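Local atomic coordinates of flagellar biosynthesis protein FlhA (Bacillus subtilis, PDB entry 3MIX), a protein that takes part in exporting flagellar proteins through the type III secretion system, here represented by its cytosolic domain. Residues H45-L57 with R92-L106. Numbering follows the deposited sequence.
Sequences HIDPIEFEFGYGL and RIRDNIALQPNEYRL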
loop_
_atom_site.group_PDB
_atom_site.type_symbol
_atom_site.label_atom_id
_atom_site.label_comp_id
_atom_site.label_asym_id
_atom_site.label_seq_id
_atom_site.Cartn_x
_atom_site.Cartn_y
_atom_site.Cartn_z
ATOM N N HIS A 45 17.466 -3.001 -14.304
ATOM C CA HIS A 45 16.210 -3.688 -14.055
ATOM C C HIS A 45 15.160 -2.659 -13.806
ATOM O O HIS A 45 15.233 -1.933 -12.817
ATOM C CB HIS A 45 16.312 -4.582 -12.818
ATOM C CG HIS A 45 17.162 -5.795 -13.029
ATOM N ND1 HIS A 45 16.631 -7.052 -13.220
ATOM C CD2 HIS A 45 18.506 -5.935 -13.104
ATOM C CE1 HIS A 45 17.613 -7.917 -13.396
ATOM N NE2 HIS A 45 18.762 -7.266 -13.325
ATOM N N ILE A 46 14.165 -2.591 -14.684
ATOM C CA ILE A 46 13.120 -1.579 -14.504
ATOM C C ILE A 46 11.709 -2.206 -14.406
ATOM O O ILE A 46 10.720 -1.492 -14.257
ATOM C CB ILE A 46 13.242 -0.414 -15.555
ATOM C CG1 ILE A 46 13.386 -0.942 -16.978
ATOM C CG2 ILE A 46 14.467 0.463 -15.266
ATOM C CD1 ILE A 46 12.137 -0.873 -17.752
ATOM N N ASP A 47 11.639 -3.537 -14.456
ATOM C CA ASP A 47 10.373 -4.249 -14.354
ATOM C C ASP A 47 9.646 -3.923 -13.041
ATOM O O ASP A 47 10.254 -3.888 -11.985
ATOM C CB ASP A 47 10.584 -5.757 -14.469
ATOM C CG ASP A 47 11.362 -6.147 -15.700
ATOM O OD1 ASP A 47 12.603 -6.030 -15.687
ATOM O OD2 ASP A 47 10.740 -6.594 -16.682
ATOM N N PRO A 48 8.336 -3.697 -13.110
ATOM C CA PRO A 48 7.620 -3.353 -11.876
ATOM C C PRO A 48 7.693 -4.425 -10.794
ATOM O O PRO A 48 7.805 -4.075 -9.616
ATOM C CB PRO A 48 6.162 -3.128 -12.323
ATOM C CG PRO A 48 6.088 -3.414 -13.748
ATOM C CD PRO A 48 7.443 -3.877 -14.271
ATOM N N ILE A 49 7.652 -5.709 -11.176
ATOM C CA ILE A 49 7.674 -6.801 -10.210
ATOM C C ILE A 49 8.513 -7.955 -10.717
ATOM O O ILE A 49 8.269 -8.475 -11.809
ATOM C CB ILE A 49 6.249 -7.396 -9.899
ATOM C CG1 ILE A 49 5.199 -6.313 -9.599
ATOM C CG2 ILE A 49 6.342 -8.439 -8.753
ATOM C CD1 ILE A 49 3.773 -6.891 -9.311
ATOM N N GLU A 50 9.492 -8.362 -9.914
ATOM C CA GLU A 50 10.366 -9.441 -10.285
ATOM C C GLU A 50 10.394 -10.464 -9.175
ATOM O O GLU A 50 10.620 -10.120 -8.011
ATOM C CB GLU A 50 11.813 -8.947 -10.496
ATOM C CG GLU A 50 11.991 -7.872 -11.527
ATOM C CD GLU A 50 13.412 -7.320 -11.499
ATOM O OE1 GLU A 50 14.304 -8.003 -12.022
ATOM O OE2 GLU A 50 13.634 -6.218 -10.939
ATOM N N PHE A 51 10.201 -11.720 -9.553
ATOM C CA PHE A 51 10.343 -12.839 -8.652
ATOM C C PHE A 51 11.503 -13.691 -9.154
ATOM O O PHE A 51 11.468 -14.209 -10.277
ATOM C CB PHE A 51 9.051 -13.655 -8.600
ATOM C CG PHE A 51 9.110 -14.831 -7.670
ATOM C CD1 PHE A 51 8.865 -14.674 -6.308
ATOM C CD2 PHE A 51 9.405 -16.093 -8.150
ATOM C CE1 PHE A 51 8.918 -15.751 -5.449
ATOM C CE2 PHE A 51 9.462 -17.185 -7.282
ATOM C CZ PHE A 51 9.216 -17.012 -5.941
ATOM N N GLU A 52 12.526 -13.796 -8.306
ATOM C CA GLU A 52 13.761 -14.490 -8.588
ATOM C C GLU A 52 13.970 -15.654 -7.636
ATOM O O GLU A 52 13.702 -15.548 -6.437
ATOM C CB GLU A 52 14.937 -13.530 -8.451
ATOM C CG GLU A 52 14.919 -12.402 -9.467
ATOM C CD GLU A 52 16.167 -11.538 -9.410
ATOM O OE1 GLU A 52 17.071 -11.815 -8.587
ATOM O OE2 GLU A 52 16.240 -10.561 -10.196
ATOM N N PHE A 53 14.477 -16.757 -8.179
ATOM C CA PHE A 53 14.645 -18.000 -7.425
ATOM C C PHE A 53 15.932 -18.752 -7.793
ATOM O O PHE A 53 16.443 -18.630 -8.906
ATOM C CB PHE A 53 13.435 -18.910 -7.645
ATOM C CG PHE A 53 13.114 -19.144 -9.096
ATOM C CD1 PHE A 53 12.385 -18.195 -9.829
ATOM C CD2 PHE A 53 13.541 -20.300 -9.737
ATOM C CE1 PHE A 53 12.096 -18.405 -11.171
ATOM C CE2 PHE A 53 13.262 -20.519 -11.079
ATOM C CZ PHE A 53 12.530 -19.570 -11.800
ATOM N N GLY A 54 16.445 -19.532 -6.844
ATOM C CA GLY A 54 17.562 -20.437 -7.101
ATOM C C GLY A 54 17.064 -21.668 -7.843
ATOM O O GLY A 54 15.850 -21.839 -8.039
ATOM N N TYR A 55 17.995 -22.535 -8.240
ATOM C CA TYR A 55 17.679 -23.650 -9.132
ATOM C C TYR A 55 16.783 -24.704 -8.494
ATOM O O TYR A 55 16.046 -25.398 -9.198
ATOM C CB TYR A 55 18.949 -24.272 -9.728
ATOM C CG TYR A 55 19.810 -25.067 -8.756
ATOM C CD1 TYR A 55 19.456 -26.368 -8.383
ATOM C CD2 TYR A 55 20.981 -24.522 -8.222
ATOM C CE1 TYR A 55 20.237 -27.097 -7.494
ATOM C CE2 TYR A 55 21.773 -25.248 -7.335
ATOM C CZ TYR A 55 21.397 -26.536 -6.973
ATOM O OH TYR A 55 22.178 -27.268 -6.095
ATOM N N GLY A 56 16.836 -24.814 -7.167
ATOM C CA GLY A 56 15.947 -25.710 -6.430
ATOM C C GLY A 56 14.470 -25.378 -6.577
ATOM O O GLY A 56 13.616 -26.241 -6.383
ATOM N N LEU A 57 14.163 -24.128 -6.925
ATOM C CA LEU A 57 12.771 -23.691 -7.023
ATOM C C LEU A 57 12.225 -23.720 -8.459
ATOM O O LEU A 57 11.175 -23.147 -8.742
ATOM C CB LEU A 57 12.584 -22.311 -6.360
ATOM C CG LEU A 57 13.076 -22.159 -4.907
ATOM C CD1 LEU A 57 12.577 -20.857 -4.302
ATOM C CD2 LEU A 57 12.673 -23.336 -4.016
ATOM N N ARG A 92 7.724 -10.584 -13.602
ATOM C CA ARG A 92 8.872 -11.123 -14.291
ATOM C C ARG A 92 9.451 -12.260 -13.444
ATOM O O ARG A 92 9.726 -12.100 -12.255
ATOM C CB ARG A 92 9.898 -10.019 -14.540
ATOM C CG ARG A 92 10.717 -10.216 -15.789
ATOM C CD ARG A 92 12.113 -10.710 -15.481
ATOM N NE ARG A 92 13.078 -9.617 -15.410
ATOM C CZ ARG A 92 14.069 -9.418 -16.283
ATOM N NH1 ARG A 92 14.239 -10.245 -17.310
ATOM N NH2 ARG A 92 14.891 -8.383 -16.131
ATOM N N ILE A 93 9.618 -13.413 -14.069
ATOM C CA ILE A 93 10.083 -14.605 -13.368
ATOM C C ILE A 93 11.449 -15.101 -13.913
ATOM O O ILE A 93 11.553 -15.491 -15.074
ATOM C CB ILE A 93 8.953 -15.667 -13.396
ATOM C CG1 ILE A 93 7.762 -15.154 -12.553
ATOM C CG2 ILE A 93 9.443 -17.054 -12.954
ATOM C CD1 ILE A 93 6.433 -15.773 -12.914
ATOM N N ARG A 94 12.483 -15.057 -13.066
ATOM C CA ARG A 94 13.862 -15.435 -13.439
ATOM C C ARG A 94 14.498 -16.396 -12.446
ATOM O O ARG A 94 14.521 -16.122 -11.243
ATOM C CB ARG A 94 14.791 -14.218 -13.432
ATOM C CG ARG A 94 14.661 -13.246 -14.562
ATOM C CD ARG A 94 16.010 -12.564 -14.858
ATOM N NE ARG A 94 16.555 -11.814 -13.717
ATOM C CZ ARG A 94 17.802 -11.929 -13.253
ATOM N NH1 ARG A 94 18.672 -12.767 -13.826
ATOM N NH2 ARG A 94 18.185 -11.196 -12.213
ATOM N N ASP A 95 15.069 -17.492 -12.940
ATOM C CA ASP A 95 16.014 -18.245 -12.114
ATOM C C ASP A 95 17.255 -17.380 -11.901
ATOM O O ASP A 95 17.666 -16.630 -12.799
ATOM C CB ASP A 95 16.372 -19.611 -12.711
ATOM C CG ASP A 95 16.756 -19.533 -14.166
ATOM O OD1 ASP A 95 15.841 -19.535 -15.018
ATOM O OD2 ASP A 95 17.971 -19.478 -14.455
ATOM N N ASN A 96 17.806 -17.444 -10.693
ATOM C CA ASN A 96 19.016 -16.699 -10.364
ATOM C C ASN A 96 20.054 -17.568 -9.636
ATOM O O ASN A 96 19.841 -17.996 -8.500
ATOM C CB ASN A 96 18.678 -15.424 -9.576
ATOM C CG ASN A 96 19.855 -14.462 -9.480
ATOM O OD1 ASN A 96 20.988 -14.804 -9.825
ATOM N ND2 ASN A 96 19.590 -13.254 -9.005
ATOM N N ILE A 97 21.170 -17.823 -10.323
ATOM C CA ILE A 97 22.264 -18.676 -9.826
ATOM C C ILE A 97 22.996 -18.089 -8.604
ATOM O O ILE A 97 23.568 -18.830 -7.801
ATOM C CB ILE A 97 23.290 -19.011 -10.962
ATOM C CG1 ILE A 97 24.143 -20.224 -10.582
ATOM C CG2 ILE A 97 24.147 -17.781 -11.328
ATOM C CD1 ILE A 97 25.137 -20.662 -11.646
ATOM N N ALA A 98 22.976 -16.764 -8.473
ATOM C CA ALA A 98 23.523 -16.092 -7.296
ATOM C C ALA A 98 22.808 -16.508 -5.993
ATOM O O ALA A 98 23.395 -16.453 -4.905
ATOM C CB ALA A 98 23.473 -14.586 -7.482
ATOM N N LEU A 99 21.555 -16.940 -6.107
ATOM C CA LEU A 99 20.773 -17.336 -4.941
ATOM C C LEU A 99 20.972 -18.809 -4.605
ATOM O O LEU A 99 21.312 -19.625 -5.470
ATOM C CB LEU A 99 19.273 -17.037 -5.143
ATOM C CG LEU A 99 18.783 -15.623 -5.477
ATOM C CD1 LEU A 99 17.270 -15.626 -5.648
ATOM C CD2 LEU A 99 19.216 -14.582 -4.438
ATOM N N GLN A 100 20.747 -19.136 -3.338
ATOM C CA GLN A 100 20.824 -20.506 -2.859
ATOM C C GLN A 100 19.758 -21.357 -3.545
ATOM O O GLN A 100 18.717 -20.834 -3.936
ATOM C CB GLN A 100 20.651 -20.546 -1.337
ATOM C CG GLN A 100 21.851 -19.992 -0.548
ATOM C CD GLN A 100 23.074 -20.911 -0.569
ATOM O OE1 GLN A 100 22.954 -22.135 -0.486
ATOM N NE2 GLN A 100 24.261 -20.311 -0.667
ATOM N N PRO A 101 20.022 -22.668 -3.710
ATOM C CA PRO A 101 19.073 -23.575 -4.354
ATOM C C PRO A 101 17.615 -23.312 -3.970
ATOM O O PRO A 101 16.770 -23.153 -4.851
ATOM C CB PRO A 101 19.515 -24.964 -3.854
ATOM C CG PRO A 101 20.795 -24.740 -3.045
ATOM C CD PRO A 101 21.275 -23.369 -3.374
ATOM N N ASN A 102 17.343 -23.248 -2.668
ATOM C CA ASN A 102 15.990 -23.101 -2.146
ATOM C C ASN A 102 15.516 -21.646 -2.000
ATOM O O ASN A 102 14.419 -21.401 -1.513
ATOM C CB ASN A 102 15.874 -23.811 -0.793
ATOM C CG ASN A 102 15.970 -25.325 -0.907
ATOM O OD1 ASN A 102 15.380 -25.939 -1.800
ATOM N ND2 ASN A 102 16.698 -25.934 0.015
ATOM N N GLU A 103 16.335 -20.692 -2.424
ATOM C CA GLU A 103 16.063 -19.279 -2.161
ATOM C C GLU A 103 15.175 -18.607 -3.206
ATOM O O GLU A 103 15.366 -18.795 -4.408
ATOM C CB GLU A 103 17.369 -18.494 -2.043
ATOM C CG GLU A 103 17.345 -17.446 -0.954
ATOM C CD GLU A 103 17.745 -18.012 0.404
ATOM O OE1 GLU A 103 16.949 -18.780 0.997
ATOM O OE2 GLU A 103 18.859 -17.685 0.878
ATOM N N TYR A 104 14.208 -17.823 -2.736
ATOM C CA TYR A 104 13.493 -16.914 -3.615
ATOM C C TYR A 104 13.633 -15.479 -3.140
ATOM O O TYR A 104 13.895 -15.221 -1.962
ATOM C CB TYR A 104 12.017 -17.300 -3.771
ATOM C CG TYR A 104 11.180 -17.093 -2.531
ATOM C CD1 TYR A 104 10.624 -15.842 -2.244
ATOM C CD2 TYR A 104 10.927 -18.148 -1.654
ATOM C CE1 TYR A 104 9.851 -15.644 -1.107
ATOM C CE2 TYR A 104 10.154 -17.964 -0.514
ATOM C CZ TYR A 104 9.614 -16.704 -0.250
ATOM O OH TYR A 104 8.847 -16.503 0.870
ATOM N N ARG A 105 13.425 -14.560 -4.073
ATOM C CA ARG A 105 13.553 -13.134 -3.835
ATOM C C ARG A 105 12.471 -12.367 -4.616
ATOM O O ARG A 105 12.171 -12.707 -5.760
ATOM C CB ARG A 105 14.935 -12.707 -4.298
ATOM C CG ARG A 105 15.419 -11.396 -3.768
ATOM C CD ARG A 105 16.816 -11.129 -4.308
ATOM N NE ARG A 105 17.122 -9.700 -4.344
ATOM C CZ ARG A 105 17.961 -9.132 -5.211
ATOM N NH1 ARG A 105 18.566 -9.869 -6.143
ATOM N NH2 ARG A 105 18.181 -7.819 -5.159
ATOM N N LEU A 106 11.873 -11.353 -3.991
ATOM C CA LEU A 106 10.878 -10.499 -4.655
ATOM C C LEU A 106 11.336 -9.052 -4.720
ATOM O O LEU A 106 11.759 -8.474 -3.719
ATOM C CB LEU A 106 9.509 -10.574 -3.965
ATOM C CG LEU A 106 8.359 -9.856 -4.706
ATOM C CD1 LEU A 106 7.867 -10.658 -5.932
ATOM C CD2 LEU A 106 7.213 -9.562 -3.775
#
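In the mixed four-stranded sheet of the FlhA cytosolic domain, strand 49-53 is an inner strand, running parallel to edge strand 92-95 and antiparallel to strand 103-106. Phe51 N donates to Arg92 O (2.8 Å) on one flank, while Glu52 exchanges backbone bonds with Arg105 on the other.

One face of the sheet is charged. With CG beside the backbone N (chi1 -64°) and an extended chain, Glu52 lies alongside Arg94, and its carboxylate stands nearly perpendicular to that guanidinium. Arg94 NH2 forms a hydrogen-bonded salt bridge with Glu52 OE2 (2.9 Å), approaching from above the carboxylate plane. Glu52 OE1 takes a hydrogen bond from Asn96 ND2 (2.9 Å) and a looser salt bridge from Arg105 NH1 (3.5 Å); Arg105 NE also pairs with Glu112. An acid suits this buried place, since two arginines and an amide converge on it; a leucine here would probably leave Arg94 without its close carboxylate and the Asn96 amide without its acceptor.

The opposite face, with Phe51, Ile93 and Leu106, is largely apolar and packs on helices 69-84 and 170-189. Phe51 CZ touches Tyr104 CB at 3.6 Å; the two rings are inclined by 23° and offset enough that they hardly overlap. Phe53, its CG between backbone N and carbonyl carbon (chi1 52°), swings its ring over strand 92-95: Ile93 CG2 meets the edge at CE1, and Asp95 CA lies over one face, 3.8 Å from the ring centroid.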